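Side-chain contacts in hydroxyethylphosphonate dioxygenase (Streptomyces albus, PDB 6B9R), which probably catalyses the iron-dependent, dioxygen-consuming cleavage of 2-hydroxyethylphosphonate to hydroxymethylphosphonate: residues A[150-155]-A[336-341]; A[163-168]-A[307-312]. All coordinates share one frame; numbering follows the deposited sequence.

Contact 1 (A[150-155]-A[336-341]). With FE (Fe (III) ion), chain E; 2HE ((2-hydroxyethyl)phosphonic acid), chain F.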
# COMPACT_ATOMS: atom_id res chain seq x y z
N LEU A 150 -8.36 9.85 12.80
CA LEU A 150 -7.91 8.70 12.03
C LEU A 150 -6.40 8.49 12.17
O LEU A 150 -5.94 7.35 12.28
CB LEU A 150 -8.29 8.84 10.55
CG LEU A 150 -7.71 7.73 9.66
CD1 LEU A 150 -8.08 6.33 10.15
CD2 LEU A 150 -8.11 7.92 8.20
N LEU A 151 -5.63 9.57 12.18
CA LEU A 151 -4.18 9.42 12.11
C LEU A 151 -3.62 8.81 13.39
O LEU A 151 -4.09 9.10 14.49
CB LEU A 151 -3.51 10.77 11.83
CG LEU A 151 -3.79 11.34 10.44
CD1 LEU A 151 -2.82 12.49 10.11
CD2 LEU A 151 -3.67 10.24 9.40
N TYR A 152 -2.63 7.92 13.23
CA TYR A 152 -1.83 7.47 14.35
C TYR A 152 -1.15 8.67 15.01
O TYR A 152 -0.88 9.68 14.36
CB TYR A 152 -0.76 6.49 13.88
CG TYR A 152 -1.33 5.20 13.33
CD1 TYR A 152 -1.80 5.13 12.02
CD2 TYR A 152 -1.36 4.05 14.11
CE1 TYR A 152 -2.32 3.94 11.52
CE2 TYR A 152 -1.87 2.86 13.61
CZ TYR A 152 -2.34 2.81 12.32
OH TYR A 152 -2.84 1.63 11.85
N GLN A 153 -0.86 8.57 16.31
CA GLN A 153 -0.13 9.67 16.93
C GLN A 153 1.08 9.18 17.70
O GLN A 153 0.99 8.23 18.48
CB GLN A 153 -1.02 10.49 17.85
CG GLN A 153 -0.38 11.81 18.25
CD GLN A 153 -1.38 12.76 18.88
OE1 GLN A 153 -2.46 12.97 18.35
NE2 GLN A 153 -1.02 13.32 20.03
N PHE A 154 2.20 9.83 17.46
CA PHE A 154 3.37 9.78 18.33
C PHE A 154 3.48 11.13 19.00
O PHE A 154 3.53 12.16 18.32
CB PHE A 154 4.65 9.48 17.55
CG PHE A 154 5.87 9.73 18.35
CD1 PHE A 154 6.31 8.79 19.27
CD2 PHE A 154 6.55 10.93 18.26
CE1 PHE A 154 7.42 9.04 20.07
CE2 PHE A 154 7.66 11.19 19.06
CZ PHE A 154 8.10 10.23 19.96
N THR A 155 3.54 11.13 20.33
CA THR A 155 3.59 12.37 21.08
C THR A 155 4.83 12.38 21.96
O THR A 155 5.10 11.41 22.66
CB THR A 155 2.33 12.55 21.94
OG1 THR A 155 1.18 12.51 21.09
CG2 THR A 155 2.38 13.88 22.65
N ASP A 336 5.48 0.84 18.31
CA ASP A 336 4.66 -0.36 18.41
C ASP A 336 4.97 -1.29 17.26
O ASP A 336 5.18 -0.81 16.13
CB ASP A 336 3.17 -0.02 18.43
CG ASP A 336 2.31 -1.21 18.88
OD1 ASP A 336 2.26 -1.45 20.10
OD2 ASP A 336 1.71 -1.88 18.02
N PRO A 337 5.00 -2.61 17.48
CA PRO A 337 5.29 -3.55 16.38
C PRO A 337 4.19 -3.61 15.33
O PRO A 337 4.43 -4.20 14.26
CB PRO A 337 5.44 -4.91 17.08
CG PRO A 337 5.67 -4.59 18.55
CD PRO A 337 4.98 -3.28 18.80
N LEU A 338 3.01 -3.06 15.58
CA LEU A 338 2.04 -2.95 14.49
C LEU A 338 2.58 -2.04 13.40
O LEU A 338 2.21 -2.18 12.22
CB LEU A 338 0.70 -2.42 15.01
CG LEU A 338 -0.43 -2.27 13.97
CD1 LEU A 338 -1.13 -3.61 13.74
CD2 LEU A 338 -1.44 -1.19 14.36
N HIS A 339 3.46 -1.11 13.77
CA HIS A 339 4.13 -0.20 12.84
C HIS A 339 5.63 -0.42 12.94
O HIS A 339 6.36 0.42 13.49
CB HIS A 339 3.76 1.25 13.15
CG HIS A 339 2.56 1.73 12.41
ND1 HIS A 339 2.20 3.06 12.35
CD2 HIS A 339 1.63 1.05 11.69
CE1 HIS A 339 1.11 3.19 11.62
NE2 HIS A 339 0.74 1.98 11.21
N PRO A 340 6.14 -1.52 12.39
CA PRO A 340 7.58 -1.79 12.50
C PRO A 340 8.44 -0.74 11.82
O PRO A 340 9.61 -0.60 12.17
CB PRO A 340 7.73 -3.16 11.81
CG PRO A 340 6.59 -3.13 10.75
CD PRO A 340 5.45 -2.50 11.53
N HIS A 341 7.90 0.01 10.87
CA HIS A 341 8.67 1.01 10.14
C HIS A 341 8.62 2.39 10.79
O HIS A 341 9.11 3.36 10.20
CB HIS A 341 8.18 1.09 8.70
CG HIS A 341 8.02 -0.26 8.08
ND1 HIS A 341 9.09 -1.11 7.87
CD2 HIS A 341 6.92 -0.93 7.68
CE1 HIS A 341 8.64 -2.23 7.32
NE2 HIS A 341 7.33 -2.15 7.21
FE FE E . -4.32 13.94 18.70
O3 2HE F . -5.77 15.93 18.78
P 2HE F . -6.04 17.18 19.55
O1 2HE F . -7.45 17.05 20.33
O2 2HE F . -6.08 18.47 18.58
CA 2HE F . -4.69 17.32 20.73
CB 2HE F . -3.41 16.89 20.02
O4 2HE F . -3.33 15.46 19.92
O HOH W 1 -2.96 15.50 17.20
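The rings of Y152 and H339 meet at an oblique 41°, and the imidazole sets a single carbon, CE1, over the centre of the phenol ring, 3.3 Å above its plane. Y152 begins strand 152-158 of the iron-holding cupin barrel, whereas H339 ends a type I turn before strand 343-349. Y152 keeps CG beside its backbone N and opposite the carbonyl carbon (chi1 -65°), which directs the phenol toward that turn. H339 NE2 leans over the phenol end, 3.4 Å from Y152 CZ, while ND1 is hydrogen-bonded to Y208 OH. At the tyrosine's edge, near the ring plane, L338 CD2 comes within 4.0 Å of Y152 OH. An Asx turn braces the turn carrying L338 and H339, L338 N donating to D336 OD2 over 3.0 Å from above the carboxylate plane. Were Y152 an alanine, H339 CE1 and NE2 would probably lose the ring beneath them and a gap would open beside L338. The next residue, Q153, joins H149 and H190 on the iron, its OE1 2.1 Å from the metal. The nitrogen end is also held, fixing the amide's rotation: Q153 NE2 donates to 2HE O4 and, in plane, to T155 OG1, 2.6 Å away at 169°.

Contact 2 (A[163-168]-A[307-312])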
# COMPACT_ATOMS: atom_id res chain seq x y z
N TYR A 163 -1.44 13.50 30.31
CA TYR A 163 -1.96 12.79 29.15
C TYR A 163 -3.22 12.03 29.56
O TYR A 163 -3.19 11.23 30.50
CB TYR A 163 -0.92 11.82 28.59
CG TYR A 163 -1.39 11.07 27.36
CD1 TYR A 163 -1.87 11.76 26.26
CD2 TYR A 163 -1.37 9.68 27.31
CE1 TYR A 163 -2.31 11.10 25.13
CE2 TYR A 163 -1.83 9.01 26.17
CZ TYR A 163 -2.28 9.72 25.10
OH TYR A 163 -2.72 9.06 23.97
N TYR A 164 -4.32 12.30 28.87
CA TYR A 164 -5.60 11.66 29.12
C TYR A 164 -5.97 10.80 27.93
O TYR A 164 -5.78 11.21 26.78
CB TYR A 164 -6.69 12.69 29.37
CG TYR A 164 -6.36 13.67 30.47
CD1 TYR A 164 -5.55 14.77 30.22
CD2 TYR A 164 -6.87 13.50 31.75
CE1 TYR A 164 -5.23 15.66 31.23
CE2 TYR A 164 -6.57 14.38 32.76
CZ TYR A 164 -5.76 15.46 32.50
OH TYR A 164 -5.45 16.35 33.50
N PHE A 165 -6.48 9.59 28.18
CA PHE A 165 -6.78 8.70 27.07
C PHE A 165 -7.93 7.78 27.44
O PHE A 165 -8.10 7.41 28.61
CB PHE A 165 -5.55 7.91 26.63
CG PHE A 165 -4.85 7.16 27.74
CD1 PHE A 165 -3.95 7.80 28.57
CD2 PHE A 165 -5.06 5.80 27.90
CE1 PHE A 165 -3.28 7.10 29.56
CE2 PHE A 165 -4.40 5.10 28.89
CZ PHE A 165 -3.51 5.75 29.72
N ARG A 166 -8.72 7.41 26.42
CA ARG A 166 -9.94 6.63 26.59
C ARG A 166 -9.92 5.40 25.70
O ARG A 166 -9.41 5.43 24.57
CB ARG A 166 -11.19 7.47 26.27
CG ARG A 166 -11.75 8.22 27.45
CD ARG A 166 -12.83 9.19 26.99
NE ARG A 166 -13.32 10.01 28.09
CZ ARG A 166 -14.09 11.09 27.93
NH1 ARG A 166 -14.43 11.48 26.71
NH2 ARG A 166 -14.49 11.77 28.99
N SER A 167 -10.50 4.32 26.21
CA SER A 167 -10.59 3.06 25.48
C SER A 167 -11.63 2.21 26.18
O SER A 167 -11.61 2.12 27.41
CB SER A 167 -9.23 2.35 25.44
OG SER A 167 -9.31 1.08 24.81
N GLY A 168 -12.53 1.61 25.41
CA GLY A 168 -13.55 0.74 25.98
C GLY A 168 -14.32 1.32 27.14
O GLY A 168 -14.64 0.61 28.10
N VAL A 307 -2.82 2.71 23.59
CA VAL A 307 -1.61 3.53 23.60
C VAL A 307 -0.45 2.68 24.11
O VAL A 307 -0.64 1.69 24.82
CB VAL A 307 -1.77 4.80 24.46
CG1 VAL A 307 -2.91 5.65 23.96
CG2 VAL A 307 -1.98 4.44 25.93
N ARG A 308 0.77 3.09 23.75
CA ARG A 308 1.99 2.52 24.32
C ARG A 308 2.84 3.67 24.85
O ARG A 308 3.36 4.48 24.07
CB ARG A 308 2.75 1.68 23.29
CG ARG A 308 4.20 1.26 23.66
CD ARG A 308 4.41 0.91 25.15
NE ARG A 308 3.43 -0.02 25.68
CZ ARG A 308 3.17 -0.17 26.97
NH1 ARG A 308 3.82 0.56 27.87
NH2 ARG A 308 2.25 -1.03 27.36
N ILE A 309 3.00 3.73 26.16
CA ILE A 309 3.71 4.82 26.81
C ILE A 309 5.16 4.40 27.04
O ILE A 309 5.42 3.33 27.59
CB ILE A 309 3.04 5.19 28.15
CG1 ILE A 309 1.61 5.67 27.90
CG2 ILE A 309 3.84 6.26 28.85
CD1 ILE A 309 0.76 5.75 29.17
N GLN A 310 6.11 5.27 26.65
CA GLN A 310 7.53 5.03 26.90
C GLN A 310 8.04 6.04 27.92
O GLN A 310 8.22 7.22 27.57
CB GLN A 310 8.36 5.11 25.62
CG GLN A 310 9.86 4.89 25.84
CD GLN A 310 10.14 3.55 26.50
OE1 GLN A 310 9.79 2.50 25.95
NE2 GLN A 310 10.74 3.57 27.68
N PRO A 311 8.28 5.66 29.17
CA PRO A 311 8.97 6.58 30.09
C PRO A 311 10.35 6.89 29.55
O PRO A 311 11.08 5.99 29.10
CB PRO A 311 9.03 5.79 31.41
CG PRO A 311 8.02 4.67 31.25
CD PRO A 311 8.00 4.35 29.78
N GLY A 312 10.71 8.17 29.57
CA GLY A 312 12.05 8.54 29.13
C GLY A 312 13.14 7.95 30.01
O GLY A 312 14.25 7.68 29.53
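Apolar packing between two layers of the cupin barrel brings Y163 and F165 of strand 161-167 against V307 and I309 of strand 307-310. The first strand is the middle one of a three-stranded sheet, and the second is the last strand of the larger sheet, next to strand 181-184. They run roughly antiparallel, at 152°, with their axes 10.1 Å apart at closest approach, so side chains rather than backbones bridge the space. V307 lies at the heart of the contact and gives each aromatic residue a methyl of its own. Its CG1 comes up at the edge of the tyrosine, near the ring plane, and reaches within 3.4 Å of Y163 OH as the two side chains pass head to tail alongside one another. The other methyl, CG2, forms a CH-pi contact over one face of F165, lying 4.1 Å from the ring centroid and displaced toward the rim, closest to CD2 and CE2. F165 tucks CG over its own backbone, flanked by N and the carbonyl carbon (chi1 53°), a placement that brings the ring face under this methyl. V182 of strand 181-184 also touches Y163, V307 and I309, and H172 stacks on F165, so the cluster continues into both sheets. Y163 further meets the ring of F192, a residue of the substrate pocket, and its side chain lies about 7 Å from the iron at the nearest atoms; the packing thus backs onto the active-site region. I309 meets the F165 ring more loosely and obliquely, with its CD1 4.3 Å from F165 CE1.

In the fold
After the N-terminal helices and first barrel strands, strand 152-158 carries half of contact 1, and a short turn leads into strand 161-167, which supplies half of contact 2. The chain then completes much of the iron-holding cupin barrel and passes through a run of helices that includes the helix-turn-helix region. On its return, strand 307-310 joins the edge of the barrel's large sheet and closes contact 2. Strands 317-320 and 328-332 of the other seven-stranded sheet follow before 336-341 closes contact 1, so the shorter loop lies within the longer. The contact centres lie about 13 Å apart and the contacts do not touch; strand 181-184 runs between 152-158 and 307-310 in the sheet both reach.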